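Long-range contact in beta-mannosidase (Trichoderma harzianum, PDB 4CVU), which probably hydrolyses beta-mannosidic bonds, releasing terminal mannose from the non-reducing ends of mannosides, as a fungal glycoside hydrolase family 2 enzyme: residues A[381-394]-A[699-711]. Sequence-based numbering, arbitrary orientation.
Sequences EFYAKGANLIPPDA and RQLGSLYWQLNDI. With CD (cadmium ion), chain U.
Strands 384-389 and 702-705 pair in parallel, from Ala384 beside Gly702 to Ala387 beside Tyr705. This pairing is consistent with the first and last strands meeting to close the (beta/alpha)8 barrel of a family 2 hydrolase. Strand 418-421 flanks strand 384-389 on its other edge. The ladder crosses back and forth, with Gly386 N giving a 2.8 Å bond to Ser703 O. Ala387 CB sits over the centre of the Tyr705 ring, 3.7 Å from its centroid, a CH-pi contact. The Tyr705 hydroxyl reaches on to Gln414.

Past Tyr705 the chain has a cis peptide between Trp706 and Gln707. A non-proline cis bond after a tryptophan here is a recurring feature of clan GH-A barrels. Asn388 spans this region. Its ND2 gives a nearly straight bond to Tyr705 O (3.1 Å), which also accepts from Asn388 N. Asn388 OD1 goes to Arg420. The amide is 46° from the Trp706 ring plane, with Asn388 CG 3.3 Å from Trp706 CE3.

Beyond the strands, the Asn709 amide stands in for a backbone unit. Its OD1 takes Ile390 N on a lone pair at 3.0 Å, and its ND2 gives to Ile390 O at 2.9 Å. With CG between the backbone N and carbonyl carbon (chi1 66°), both ends face Ile390.

At the start, Glu381 OE1 forms a salt bridge with Arg699, accepting from NH2 at 3.1 Å near the guanidinium plane; Arg699 NH1 bonds to Ser694 O. Both Glu381 carboxylate oxygens bind a cadmium ion, OE2 more closely at 2.2 Å; three waters also bind it. Arg699 and cadmium therefore share one carboxylate, probably keeping it ionised. Deeper in the contact, the Asn388 and Asn709 amides satisfy buried backbone groups where the regular ladder gives way.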
loop_
_atom_site.group_PDB
_atom_site.type_symbol
_atom_site.label_atom_id
_atom_site.label_comp_id
_atom_site.label_asym_id
_atom_site.label_seq_id
_atom_site.Cartn_x
_atom_site.Cartn_y
_atom_site.Cartn_z
ATOM N N GLU A 381 28.490 -39.495 15.514
ATOM C CA GLU A 381 27.095 -39.317 15.100
ATOM C C GLU A 381 26.429 -38.192 15.872
ATOM O O GLU A 381 26.674 -38.022 17.073
ATOM C CB GLU A 381 26.315 -40.599 15.397
ATOM C CG GLU A 381 26.565 -41.656 14.389
ATOM C CD GLU A 381 25.886 -42.978 14.713
ATOM O OE1 GLU A 381 24.935 -43.061 15.490
ATOM O OE2 GLU A 381 26.313 -43.954 14.133
ATOM N N PHE A 382 25.554 -37.429 15.206
ATOM C CA PHE A 382 24.726 -36.477 15.921
ATOM C C PHE A 382 23.344 -36.384 15.278
ATOM O O PHE A 382 23.193 -36.699 14.081
ATOM C CB PHE A 382 25.399 -35.102 15.951
ATOM C CG PHE A 382 25.545 -34.487 14.593
ATOM C CD1 PHE A 382 26.637 -34.769 13.814
ATOM C CD2 PHE A 382 24.540 -33.663 14.081
ATOM C CE1 PHE A 382 26.755 -34.222 12.550
ATOM C CE2 PHE A 382 24.659 -33.107 12.824
ATOM C CZ PHE A 382 25.760 -33.391 12.051
ATOM N N TYR A 383 22.354 -35.959 16.058
ATOM C CA TYR A 383 21.011 -35.736 15.524
ATOM C C TYR A 383 20.963 -34.345 14.864
ATOM O O TYR A 383 21.134 -33.346 15.568
ATOM C CB TYR A 383 19.935 -35.798 16.620
ATOM C CG TYR A 383 18.569 -36.025 16.006
ATOM C CD1 TYR A 383 17.827 -34.968 15.509
ATOM C CD2 TYR A 383 18.068 -37.309 15.854
ATOM C CE1 TYR A 383 16.602 -35.171 14.892
ATOM C CE2 TYR A 383 16.845 -37.522 15.240
ATOM C CZ TYR A 383 16.120 -36.449 14.749
ATOM O OH TYR A 383 14.910 -36.629 14.111
ATOM N N ALA A 384 20.739 -34.284 13.556
ATOM C CA ALA A 384 20.672 -32.975 12.864
ATOM C C ALA A 384 19.313 -32.340 13.097
ATOM O O ALA A 384 18.294 -33.030 13.100
ATOM C CB ALA A 384 20.942 -33.141 11.391
ATOM N N LYS A 385 19.311 -31.036 13.371
ATOM C CA LYS A 385 18.091 -30.342 13.683
ATOM C C LYS A 385 18.145 -29.033 12.907
ATOM O O LYS A 385 19.127 -28.336 13.016
ATOM C CB LYS A 385 18.022 -30.069 15.176
ATOM C CG LYS A 385 17.950 -31.321 16.077
ATOM C CD LYS A 385 17.835 -31.000 17.567
ATOM C CE LYS A 385 19.009 -30.135 18.035
ATOM N NZ LYS A 385 19.089 -29.919 19.502
ATOM N N GLY A 386 17.146 -28.750 12.092
ATOM C CA GLY A 386 17.087 -27.450 11.416
ATOM C C GLY A 386 16.022 -27.412 10.344
ATOM O O GLY A 386 14.881 -27.897 10.575
ATOM N N ALA A 387 16.376 -26.789 9.209
ATOM C CA ALA A 387 15.403 -26.447 8.137
ATOM C C ALA A 387 16.076 -26.201 6.786
ATOM O O ALA A 387 17.303 -26.255 6.697
ATOM C CB ALA A 387 14.565 -25.237 8.523
ATOM N N ASN A 388 15.267 -25.942 5.751
ATOM C CA ASN A 388 15.765 -25.656 4.401
ATOM C C ASN A 388 15.839 -24.140 4.175
ATOM O O ASN A 388 14.877 -23.438 4.361
ATOM C CB ASN A 388 14.859 -26.264 3.381
ATOM C CG ASN A 388 14.970 -27.804 3.362
ATOM O OD1 ASN A 388 15.649 -28.378 2.493
ATOM N ND2 ASN A 388 14.327 -28.455 4.284
ATOM N N LEU A 389 16.996 -23.668 3.813
ATOM C CA LEU A 389 17.230 -22.251 3.528
ATOM C C LEU A 389 17.010 -22.018 2.045
ATOM O O LEU A 389 17.679 -22.627 1.198
ATOM C CB LEU A 389 18.658 -21.901 3.893
ATOM C CG LEU A 389 19.075 -20.468 3.533
ATOM C CD1 LEU A 389 18.315 -19.505 4.412
ATOM C CD2 LEU A 389 20.576 -20.330 3.702
ATOM N N ILE A 390 16.085 -21.126 1.726
ATOM C CA ILE A 390 15.850 -20.688 0.358
ATOM C C ILE A 390 16.401 -19.254 0.228
ATOM O O ILE A 390 16.726 -18.619 1.237
ATOM C CB ILE A 390 14.364 -20.749 -0.039
ATOM C CG1 ILE A 390 13.543 -19.770 0.788
ATOM C CG2 ILE A 390 13.824 -22.183 0.099
ATOM C CD1 ILE A 390 12.425 -19.116 0.021
ATOM N N PRO A 391 16.563 -18.762 -0.994
ATOM C CA PRO A 391 17.108 -17.388 -1.099
ATOM C C PRO A 391 16.228 -16.397 -0.348
ATOM O O PRO A 391 15.022 -16.386 -0.546
ATOM C CB PRO A 391 17.083 -17.110 -2.594
ATOM C CG PRO A 391 17.084 -18.469 -3.220
ATOM C CD PRO A 391 16.323 -19.366 -2.319
ATOM N N PRO A 392 16.824 -15.560 0.498
ATOM C CA PRO A 392 16.012 -14.544 1.261
ATOM C C PRO A 392 15.394 -13.416 0.401
ATOM O O PRO A 392 14.516 -12.710 0.889
ATOM C CB PRO A 392 17.042 -13.939 2.220
ATOM C CG PRO A 392 18.326 -14.038 1.441
ATOM C CD PRO A 392 18.258 -15.375 0.715
ATOM N N ASP A 393 15.806 -13.268 -0.864
ATOM C CA ASP A 393 15.359 -12.160 -1.680
ATOM C C ASP A 393 15.362 -12.618 -3.126
ATOM O O ASP A 393 16.100 -13.532 -3.502
ATOM C CB ASP A 393 16.262 -10.961 -1.427
ATOM C CG ASP A 393 15.595 -9.602 -1.714
ATOM O OD1 ASP A 393 15.508 -9.186 -2.913
ATOM O OD2 ASP A 393 15.175 -8.901 -0.742
ATOM N N ALA A 394 14.511 -12.009 -3.945
ATOM C CA ALA A 394 14.566 -12.300 -5.367
ATOM C C ALA A 394 15.762 -11.586 -6.033
ATOM O O ALA A 394 16.137 -11.924 -7.168
ATOM C CB ALA A 394 13.242 -11.958 -6.043
ATOM N N ARG A 699 16.710 -45.913 13.609
ATOM C CA ARG A 699 17.805 -45.119 14.116
ATOM C C ARG A 699 17.850 -43.810 13.329
ATOM O O ARG A 699 18.730 -43.593 12.552
ATOM C CB ARG A 699 19.144 -45.847 14.032
ATOM C CG ARG A 699 20.066 -45.534 15.188
ATOM C CD ARG A 699 20.554 -44.120 15.095
ATOM N NE ARG A 699 21.721 -43.809 15.877
ATOM C CZ ARG A 699 21.701 -43.423 17.136
ATOM N NH1 ARG A 699 20.579 -43.391 17.803
ATOM N NH2 ARG A 699 22.823 -43.091 17.721
ATOM N N GLN A 700 16.769 -43.083 13.420
ATOM C CA GLN A 700 16.590 -41.836 12.707
ATOM C C GLN A 700 17.539 -40.746 13.257
ATOM O O GLN A 700 17.625 -40.571 14.445
ATOM C CB GLN A 700 15.121 -41.438 12.849
ATOM C CG GLN A 700 14.496 -40.692 11.671
ATOM C CD GLN A 700 14.740 -39.207 11.761
ATOM O OE1 GLN A 700 15.359 -38.752 12.690
ATOM N NE2 GLN A 700 14.224 -38.453 10.805
ATOM N N LEU A 701 18.191 -39.961 12.393
ATOM C CA LEU A 701 19.161 -38.975 12.875
ATOM C C LEU A 701 19.081 -37.567 12.272
ATOM O O LEU A 701 20.116 -36.878 12.201
ATOM C CB LEU A 701 20.587 -39.496 12.720
ATOM C CG LEU A 701 21.018 -40.673 13.603
ATOM C CD1 LEU A 701 22.485 -41.005 13.282
ATOM C CD2 LEU A 701 20.903 -40.394 15.063
ATOM N N GLY A 702 17.880 -37.112 11.888
ATOM C CA GLY A 702 17.760 -35.758 11.379
ATOM C C GLY A 702 16.374 -35.254 11.096
ATOM O O GLY A 702 15.499 -36.018 10.680
ATOM N N SER A 703 16.188 -33.938 11.334
ATOM C CA SER A 703 14.971 -33.241 11.029
ATOM C C SER A 703 15.306 -31.900 10.434
ATOM O O SER A 703 15.842 -31.034 11.165
ATOM C CB SER A 703 14.187 -33.000 12.294
ATOM O OG SER A 703 13.025 -32.225 12.054
ATOM N N LEU A 704 14.989 -31.726 9.150
ATOM C CA LEU A 704 15.094 -30.399 8.487
ATOM C C LEU A 704 13.753 -30.032 7.897
ATOM O O LEU A 704 13.377 -30.489 6.813
ATOM C CB LEU A 704 16.168 -30.410 7.387
ATOM C CG LEU A 704 17.560 -30.926 7.745
ATOM C CD1 LEU A 704 18.480 -30.988 6.531
ATOM C CD2 LEU A 704 18.208 -30.118 8.842
ATOM N N TYR A 705 12.997 -29.217 8.600
ATOM C CA TYR A 705 11.677 -28.865 8.094
ATOM C C TYR A 705 11.720 -27.974 6.841
ATOM O O TYR A 705 12.690 -27.226 6.582
ATOM C CB TYR A 705 10.791 -28.307 9.212
ATOM C CG TYR A 705 11.098 -26.893 9.750
ATOM C CD1 TYR A 705 10.808 -25.765 9.004
ATOM C CD2 TYR A 705 11.618 -26.710 11.034
ATOM C CE1 TYR A 705 11.038 -24.479 9.525
ATOM C CE2 TYR A 705 11.847 -25.441 11.553
ATOM C CZ TYR A 705 11.556 -24.332 10.799
ATOM O OH TYR A 705 11.781 -23.054 11.303
ATOM N N TRP A 706 10.657 -28.090 6.053
ATOM C CA TRP A 706 10.452 -27.246 4.873
ATOM C C TRP A 706 9.463 -26.149 5.269
ATOM O O TRP A 706 8.303 -26.458 5.551
ATOM C CB TRP A 706 9.916 -28.074 3.668
ATOM C CG TRP A 706 9.919 -27.177 2.490
ATOM C CD1 TRP A 706 8.946 -26.321 2.135
ATOM C CD2 TRP A 706 11.031 -26.897 1.627
ATOM N NE1 TRP A 706 9.334 -25.549 1.090
ATOM C CE2 TRP A 706 10.621 -25.885 0.748
ATOM C CE3 TRP A 706 12.308 -27.434 1.491
ATOM C CZ2 TRP A 706 11.427 -25.396 -0.235
ATOM C CZ3 TRP A 706 13.136 -26.935 0.511
ATOM C CH2 TRP A 706 12.692 -25.914 -0.346
ATOM N N GLN A 707 9.832 -24.860 5.313
ATOM C CA GLN A 707 11.096 -24.282 4.921
ATOM C C GLN A 707 11.398 -23.221 5.971
ATOM O O GLN A 707 10.500 -22.813 6.723
ATOM C CB GLN A 707 10.998 -23.606 3.543
ATOM C CG GLN A 707 9.940 -22.521 3.456
ATOM C CD GLN A 707 9.528 -22.145 2.044
ATOM O OE1 GLN A 707 8.816 -22.888 1.384
ATOM N NE2 GLN A 707 9.950 -20.964 1.586
ATOM N N LEU A 708 12.658 -22.816 6.077
ATOM C CA LEU A 708 13.017 -21.895 7.125
ATOM C C LEU A 708 12.331 -20.590 6.853
ATOM O O LEU A 708 11.687 -20.021 7.739
ATOM C CB LEU A 708 14.543 -21.681 7.185
ATOM C CG LEU A 708 15.030 -20.464 8.029
ATOM C CD1 LEU A 708 14.856 -20.721 9.497
ATOM C CD2 LEU A 708 16.479 -20.217 7.781
ATOM N N ASN A 709 12.491 -20.099 5.619
ATOM C CA ASN A 709 12.346 -18.664 5.369
ATOM C C ASN A 709 11.591 -18.312 4.084
ATOM O O ASN A 709 11.410 -19.183 3.218
ATOM C CB ASN A 709 13.729 -18.011 5.372
ATOM C CG ASN A 709 14.594 -18.478 4.216
ATOM O OD1 ASN A 709 14.758 -19.679 4.003
ATOM N ND2 ASN A 709 15.156 -17.535 3.461
ATOM N N ASP A 710 11.208 -17.026 3.952
ATOM C CA ASP A 710 10.400 -16.514 2.831
ATOM C C ASP A 710 11.197 -15.565 1.932
ATOM O O ASP A 710 12.002 -14.775 2.422
ATOM C CB ASP A 710 9.174 -15.705 3.299
ATOM C CG ASP A 710 7.935 -16.558 3.532
ATOM O OD1 ASP A 710 7.677 -17.500 2.768
ATOM O OD2 ASP A 710 7.185 -16.255 4.503
ATOM N N ILE A 711 10.928 -15.637 0.626
ATOM C CA ILE A 711 11.514 -14.727 -0.360
ATOM C C ILE A 711 10.676 -13.463 -0.601
ATOM O O ILE A 711 11.181 -12.475 -1.147
ATOM C CB ILE A 711 11.707 -15.482 -1.696
ATOM C CG1 ILE A 711 12.799 -14.863 -2.503
ATOM C CG2 ILE A 711 10.433 -15.546 -2.489
ATOM C CD1 ILE A 711 13.143 -15.641 -3.773
HETATM CD CD CD U . 24.934 -45.629 14.607
HETATM O O HOH W 1 22.862 -36.934 11.236
HETATM O O HOH W 2 12.146 -10.651 -2.666
HETATM O O HOH W 3 23.927 -46.570 16.604
HETATM O O HOH W 4 23.231 -45.243 12.794
HETATM O O HOH W 5 26.587 -47.472 13.857
#